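Guanine nucleotide exchange protein (Legionella pneumophila, PDB 1XSZ) probably acts as a guanine nucleotide exchange factor for ADP-ribosylation factor GTPases, through a Sec7 domain whose active site is covered by a C-terminal capping domain. Local coordinates at residues Asp110-Tyr120 and Ala131-Ile142. Sequence-based numbering, arbitrary orientation.
Sequences DRLVQSFSGAY and ADAAYLLAFQTI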
ATOM      1  N   ASP A 110       5.875  -0.347   0.488  1.00 12.55           N
ATOM      2  CA  ASP A 110       7.126  -1.025   0.187  1.00 13.02           C
ATOM      3  C   ASP A 110       7.536  -0.800  -1.270  1.00 12.78           C
ATOM      4  O   ASP A 110       8.690  -0.452  -1.547  1.00 13.11           O
ATOM      5  CB  ASP A 110       6.975  -2.524   0.493  1.00 13.56           C
ATOM      6  CG  ASP A 110       8.304  -3.243   0.605  1.00 16.08           C
ATOM      7  OD1 ASP A 110       9.351  -2.572   0.709  1.00 16.34           O
ATOM      8  OD2 ASP A 110       8.289  -4.491   0.610  1.00 17.69           O
ATOM      9  N   ARG A 111       6.606  -0.984  -2.199  0.50 10.38           N
ATOM     10  CA  ARG A 111       6.936  -0.789  -3.607  0.50  9.81           C
ATOM     11  C   ARG A 111       7.408   0.631  -3.884  0.50 10.69           C
ATOM     12  O   ARG A 111       8.323   0.842  -4.683  0.50 10.66           O
ATOM     13  CB  ARG A 111       5.740  -1.127  -4.499  0.50 11.69           C
ATOM     14  CG  ARG A 111       5.251  -2.551  -4.331  0.50 14.51           C
ATOM     15  CD  ARG A 111       4.462  -3.032  -5.539  0.50 15.27           C
ATOM     16  NE  ARG A 111       3.869  -4.341  -5.290  0.50 16.14           N
ATOM     17  CZ  ARG A 111       2.738  -4.533  -4.620  0.50 15.62           C
ATOM     18  NH1 ARG A 111       2.063  -3.500  -4.135  0.50 14.11           N
ATOM     19  NH2 ARG A 111       2.288  -5.764  -4.418  0.50 16.94           N
ATOM     20  N   LEU A 112       6.798   1.611  -3.228  1.00 12.51           N
ATOM     21  CA  LEU A 112       7.198   2.998  -3.442  1.00 12.49           C
ATOM     22  C   LEU A 112       8.630   3.196  -2.936  1.00 13.07           C
ATOM     23  O   LEU A 112       9.465   3.787  -3.626  1.00 12.54           O
ATOM     24  CB  LEU A 112       6.243   3.961  -2.729  1.00 13.13           C
ATOM     25  CG  LEU A 112       4.832   4.056  -3.319  1.00 11.60           C
ATOM     26  CD1 LEU A 112       4.036   5.080  -2.524  1.00 14.05           C
ATOM     27  CD2 LEU A 112       4.888   4.451  -4.796  1.00 13.94           C
ATOM     28  N   VAL A 113       8.924   2.693  -1.742  1.00 11.91           N
ATOM     29  CA  VAL A 113      10.264   2.818  -1.177  1.00 11.64           C
ATOM     30  C   VAL A 113      11.301   2.129  -2.076  1.00 12.60           C
ATOM     31  O   VAL A 113      12.409   2.640  -2.263  1.00 14.37           O
ATOM     32  CB  VAL A 113      10.306   2.231   0.260  1.00 11.72           C
ATOM     33  CG1 VAL A 113      11.733   2.240   0.806  1.00 11.95           C
ATOM     34  CG2 VAL A 113       9.398   3.057   1.168  1.00 14.07           C
ATOM     35  N   GLN A 114      10.943   0.987  -2.647  1.00 12.22           N
ATOM     36  CA  GLN A 114      11.859   0.275  -3.542  1.00 13.74           C
ATOM     37  C   GLN A 114      12.129   1.092  -4.805  1.00 13.37           C
ATOM     38  O   GLN A 114      13.235   1.067  -5.347  1.00 13.94           O
ATOM     39  CB  GLN A 114      11.272  -1.085  -3.925  1.00 13.94           C
ATOM     40  CG  GLN A 114      11.271  -2.097  -2.793  1.00 17.80           C
ATOM     41  CD  GLN A 114      10.584  -3.390  -3.175  1.00 21.51           C
ATOM     42  OE1 GLN A 114      10.915  -4.008  -4.188  1.00 27.35           O
ATOM     43  NE2 GLN A 114       9.622  -3.810  -2.363  1.00 26.61           N
ATOM     44  N   SER A 115      11.120   1.810  -5.284  1.00 13.26           N
ATOM     45  CA  SER A 115      11.290   2.632  -6.481  1.00 13.44           C
ATOM     46  C   SER A 115      12.296   3.745  -6.193  1.00 14.35           C
ATOM     47  O   SER A 115      13.206   4.007  -6.989  1.00 14.06           O
ATOM     48  CB  SER A 115       9.949   3.233  -6.901  1.00 14.19           C
ATOM     49  OG  SER A 115      10.089   3.990  -8.090  1.00 15.62           O
ATOM     50  N   PHE A 116      12.137   4.403  -5.053  1.00 13.76           N
ATOM     51  CA  PHE A 116      13.063   5.460  -4.678  1.00 13.41           C
ATOM     52  C   PHE A 116      14.488   4.932  -4.557  1.00 14.53           C
ATOM     53  O   PHE A 116      15.425   5.529  -5.086  1.00 14.45           O
ATOM     54  CB  PHE A 116      12.678   6.074  -3.333  1.00 14.28           C
ATOM     55  CG  PHE A 116      13.768   6.912  -2.736  1.00 15.31           C
ATOM     56  CD1 PHE A 116      14.004   8.203  -3.195  1.00 14.62           C
ATOM     57  CD2 PHE A 116      14.622   6.377  -1.776  1.00 16.49           C
ATOM     58  CE1 PHE A 116      15.080   8.947  -2.708  1.00 16.64           C
ATOM     59  CE2 PHE A 116      15.698   7.114  -1.286  1.00 15.90           C
ATOM     60  CZ  PHE A 116      15.926   8.397  -1.754  1.00 16.98           C
ATOM     61  N   SER A 117      14.652   3.819  -3.849  0.50 14.02           N
ATOM     62  CA  SER A 117      15.976   3.239  -3.647  0.50 15.40           C
ATOM     63  C   SER A 117      16.678   2.943  -4.968  0.50 16.51           C
ATOM     64  O   SER A 117      17.877   3.183  -5.108  0.50 16.16           O
ATOM     65  CB  SER A 117      15.878   1.961  -2.806  0.50 17.08           C
ATOM     66  OG  SER A 117      15.142   0.953  -3.472  0.50 20.06           O
ATOM     67  N   GLY A 118      15.931   2.426  -5.937  1.00 16.08           N
ATOM     68  CA  GLY A 118      16.521   2.126  -7.230  1.00 17.97           C
ATOM     69  C   GLY A 118      16.923   3.382  -7.982  1.00 18.30           C
ATOM     70  O   GLY A 118      17.999   3.432  -8.588  1.00 20.81           O
ATOM     71  N   ALA A 119      16.066   4.397  -7.952  1.00 19.57           N
ATOM     72  CA  ALA A 119      16.342   5.652  -8.643  1.00 19.09           C
ATOM     73  C   ALA A 119      17.467   6.429  -7.974  1.00 21.21           C
ATOM     74  O   ALA A 119      18.279   7.062  -8.654  1.00 22.57           O
ATOM     75  CB  ALA A 119      15.084   6.507  -8.704  1.00 19.50           C
ATOM     76  N   TYR A 120      17.510   6.391  -6.645  1.00 22.16           N
ATOM     77  CA  TYR A 120      18.553   7.090  -5.909  1.00 23.36           C
ATOM     78  C   TYR A 120      19.899   6.538  -6.337  1.00 24.34           C
ATOM     79  O   TYR A 120      20.822   7.292  -6.642  1.00 23.38           O
ATOM     80  CB  TYR A 120      18.405   6.889  -4.398  1.00 24.90           C
ATOM     81  CG  TYR A 120      19.535   7.537  -3.626  1.00 25.69           C
ATOM     82  CD1 TYR A 120      19.589   8.919  -3.475  1.00 24.97           C
ATOM     83  CD2 TYR A 120      20.590   6.777  -3.118  1.00 24.24           C
ATOM     84  CE1 TYR A 120      20.670   9.536  -2.845  1.00 23.75           C
ATOM     85  CE2 TYR A 120      21.680   7.385  -2.485  1.00 25.08           C
ATOM     86  CZ  TYR A 120      21.709   8.765  -2.356  1.00 23.85           C
ATOM     87  OH  TYR A 120      22.782   9.381  -1.753  1.00 25.52           O
ATOM     88  N   ALA A 131      21.381  -1.107  -5.355  1.00 27.35           N
ATOM     89  CA  ALA A 131      20.016  -0.685  -5.057  1.00 26.29           C
ATOM     90  C   ALA A 131      19.507  -1.295  -3.757  1.00 25.35           C
ATOM     91  O   ALA A 131      18.770  -0.650  -3.010  1.00 23.89           O
ATOM     92  CB  ALA A 131      19.091  -1.063  -6.209  1.00 26.06           C
ATOM     93  N   ASP A 132      19.892  -2.540  -3.489  1.00 23.85           N
ATOM     94  CA  ASP A 132      19.468  -3.216  -2.269  1.00 23.63           C
ATOM     95  C   ASP A 132      20.000  -2.480  -1.048  1.00 21.81           C
ATOM     96  O   ASP A 132      19.335  -2.406  -0.014  1.00 20.29           O
ATOM     97  CB  ASP A 132      19.969  -4.662  -2.255  1.00 27.39           C
ATOM     98  CG  ASP A 132      19.371  -5.496  -3.368  1.00 30.53           C
ATOM     99  OD1 ASP A 132      18.128  -5.556  -3.459  1.00 32.53           O
ATOM    100  OD2 ASP A 132      20.143  -6.092  -4.151  1.00 34.76           O
ATOM    101  N   ALA A 133      21.206  -1.937  -1.166  1.00 20.23           N
ATOM    102  CA  ALA A 133      21.808  -1.203  -0.065  1.00 18.57           C
ATOM    103  C   ALA A 133      21.026   0.085   0.157  1.00 17.41           C
ATOM    104  O   ALA A 133      20.820   0.507   1.295  1.00 17.22           O
ATOM    105  CB  ALA A 133      23.269  -0.893  -0.378  1.00 18.76           C
ATOM    106  N   ALA A 134      20.590   0.708  -0.935  1.00 18.02           N
ATOM    107  CA  ALA A 134      19.818   1.939  -0.846  1.00 16.31           C
ATOM    108  C   ALA A 134      18.465   1.648  -0.204  1.00 15.77           C
ATOM    109  O   ALA A 134      17.960   2.455   0.573  1.00 14.63           O
ATOM    110  CB  ALA A 134      19.627   2.547  -2.234  1.00 18.70           C
ATOM    111  N   TYR A 135      17.895   0.492  -0.529  1.00 15.20           N
ATOM    112  CA  TYR A 135      16.604   0.084   0.025  1.00 13.78           C
ATOM    113  C   TYR A 135      16.736  -0.110   1.536  1.00 14.20           C
ATOM    114  O   TYR A 135      15.897   0.357   2.312  1.00 13.85           O
ATOM    115  CB  TYR A 135      16.136  -1.213  -0.645  1.00 14.61           C
ATOM    116  CG  TYR A 135      14.894  -1.830  -0.034  1.00 13.64           C
ATOM    117  CD1 TYR A 135      13.659  -1.184  -0.098  1.00 15.09           C
ATOM    118  CD2 TYR A 135      14.958  -3.068   0.599  1.00 16.41           C
ATOM    119  CE1 TYR A 135      12.515  -1.766   0.456  1.00 15.68           C
ATOM    120  CE2 TYR A 135      13.828  -3.658   1.154  1.00 16.81           C
ATOM    121  CZ  TYR A 135      12.610  -3.004   1.077  1.00 15.88           C
ATOM    122  OH  TYR A 135      11.494  -3.603   1.615  1.00 14.76           O
ATOM    123  N   LEU A 136      17.784  -0.806   1.963  1.00 13.93           N
ATOM    124  CA  LEU A 136      18.007  -1.018   3.388  1.00 13.08           C
ATOM    125  C   LEU A 136      18.113   0.335   4.097  1.00 13.45           C
ATOM    126  O   LEU A 136      17.488   0.556   5.135  1.00 13.21           O
ATOM    127  CB  LEU A 136      19.293  -1.824   3.622  1.00 15.42           C
ATOM    128  CG  LEU A 136      19.742  -1.929   5.086  1.00 15.22           C
ATOM    129  CD1 LEU A 136      18.713  -2.706   5.890  1.00 17.44           C
ATOM    130  CD2 LEU A 136      21.102  -2.608   5.161  1.00 17.74           C
ATOM    131  N   LEU A 137      18.905   1.240   3.534  0.50 11.56           N
ATOM    132  CA  LEU A 137      19.082   2.559   4.125  0.50 12.12           C
ATOM    133  C   LEU A 137      17.748   3.300   4.194  0.50 10.66           C
ATOM    134  O   LEU A 137      17.440   3.946   5.196  0.50 11.18           O
ATOM    135  CB  LEU A 137      20.074   3.375   3.297  0.50 15.07           C
ATOM    136  CG  LEU A 137      20.869   4.450   4.036  0.50 17.83           C
ATOM    137  CD1 LEU A 137      21.771   3.809   5.087  0.50 17.76           C
ATOM    138  CD2 LEU A 137      21.700   5.216   3.027  0.50 17.71           C
ATOM    139  N   ALA A 138      16.963   3.199   3.125  1.00 12.09           N
ATOM    140  CA  ALA A 138      15.670   3.863   3.071  1.00 11.51           C
ATOM    141  C   ALA A 138      14.699   3.379   4.139  1.00 12.72           C
ATOM    142  O   ALA A 138      14.146   4.198   4.876  1.00 12.90           O
ATOM    143  CB  ALA A 138      15.050   3.709   1.685  1.00 12.73           C
ATOM    144  N   PHE A 139      14.492   2.066   4.248  1.00 11.67           N
ATOM    145  CA  PHE A 139      13.538   1.623   5.251  1.00 11.75           C
ATOM    146  C   PHE A 139      14.078   1.761   6.670  1.00 11.47           C
ATOM    147  O   PHE A 139      13.308   1.981   7.602  1.00 12.02           O
ATOM    148  CB  PHE A 139      12.952   0.223   4.912  1.00 12.39           C
ATOM    149  CG  PHE A 139      13.835  -0.955   5.230  1.00 11.85           C
ATOM    150  CD1 PHE A 139      14.072  -1.334   6.545  1.00 13.00           C
ATOM    151  CD2 PHE A 139      14.327  -1.761   4.200  1.00 13.70           C
ATOM    152  CE1 PHE A 139      14.778  -2.505   6.840  1.00 15.15           C
ATOM    153  CE2 PHE A 139      15.035  -2.935   4.485  1.00 14.26           C
ATOM    154  CZ  PHE A 139      15.256  -3.304   5.808  1.00 13.83           C
ATOM    155  N   GLN A 140      15.395   1.693   6.846  1.00 12.18           N
ATOM    156  CA  GLN A 140      15.964   1.891   8.174  1.00 12.50           C
ATOM    157  C   GLN A 140      15.739   3.360   8.566  1.00 11.92           C
ATOM    158  O   GLN A 140      15.408   3.656   9.711  1.00 13.20           O
ATOM    159  CB  GLN A 140      17.466   1.566   8.184  1.00 13.93           C
ATOM    160  CG  GLN A 140      17.805   0.083   8.102  1.00 17.61           C
ATOM    161  CD  GLN A 140      17.452  -0.680   9.365  1.00 16.00           C
ATOM    162  OE1 GLN A 140      17.499  -0.138  10.466  1.00 20.35           O
ATOM    163  NE2 GLN A 140      17.123  -1.955   9.212  1.00 19.84           N
ATOM    164  N   THR A 141      15.899   4.279   7.614  1.00 12.13           N
ATOM    165  CA  THR A 141      15.695   5.697   7.897  1.00 12.84           C
ATOM    166  C   THR A 141      14.226   5.979   8.210  1.00 11.56           C
ATOM    167  O   THR A 141      13.919   6.787   9.082  1.00 12.36           O
ATOM    168  CB  THR A 141      16.172   6.570   6.718  1.00 12.89           C
ATOM    169  OG1 THR A 141      17.556   6.292   6.463  1.00 13.62           O
ATOM    170  CG2 THR A 141      16.026   8.051   7.053  1.00 14.16           C
ATOM    171  N   ILE A 142      13.321   5.305   7.504  1.00 11.80           N
ATOM    172  CA  ILE A 142      11.897   5.474   7.776  1.00 11.14           C
ATOM    173  C   ILE A 142      11.595   4.973   9.197  1.00 11.93           C
ATOM    174  O   ILE A 142      10.861   5.620   9.942  1.00 11.51           O
ATOM    175  CB  ILE A 142      11.053   4.732   6.718  1.00 10.50           C
ATOM    176  CG1 ILE A 142      11.157   5.489   5.388  1.00 11.94           C
ATOM    177  CG2 ILE A 142       9.591   4.630   7.165  1.00 11.32           C
ATOM    178  CD1 ILE A 142      10.617   4.733   4.199  1.00 12.44           C
TER
HETATM  179  O   HOH W   1      16.553  -0.996  -4.328  1.00 44.10           O
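Helices 110-120 and 131-142 pack with their axes 7.9 Å apart at an angle of 128°, the nearest CA pairs being Ser-117 with Tyr-135 and Gly-118 with Ala-131. Tyr-135 is the knob of the interface, seated in a hole made by Asp-110, Val-113, Gln-114 and Ser-117. Its CG lies anti to the backbone N (chi1 173°), which lays the ring along helix 110-120, pointing toward its N-terminal end, and carries OH to Asp-110. There OH donates to the syn side of OD1, with Tyr-135 OH and Asp-110 OD1 2.5 Å apart, a short bond 15° out of the carboxylate plane. Gln-114 passes obliquely beside the ring, its CG 3.5 Å from Tyr-135 CE1. Val-113 splits its branches: CG1 meets Ala-138 CB at 3.7 Å, while CG2 and Ile-142 CD1 come tip to tip. Near the crossing, small residues let the backbones close in, and Ala-134 CB rests 3.4 Å from Ser-117 O. In one of its two conformers, Ser-117 OG turns back to donate to Gln-114 O of its own helix, and accepts from a water that also bonds weakly to Ala-131 O. Lys-251 forms a salt bridge with Asp-110 OD2 and hydrogen-bonds Tyr-135 OH, which Trp-253 also reaches. The pair thus joins two consecutive helices of the all-helical Sec7 fold, and its Asp-110/Tyr-135 end meets helix 252-258 of the capping domain.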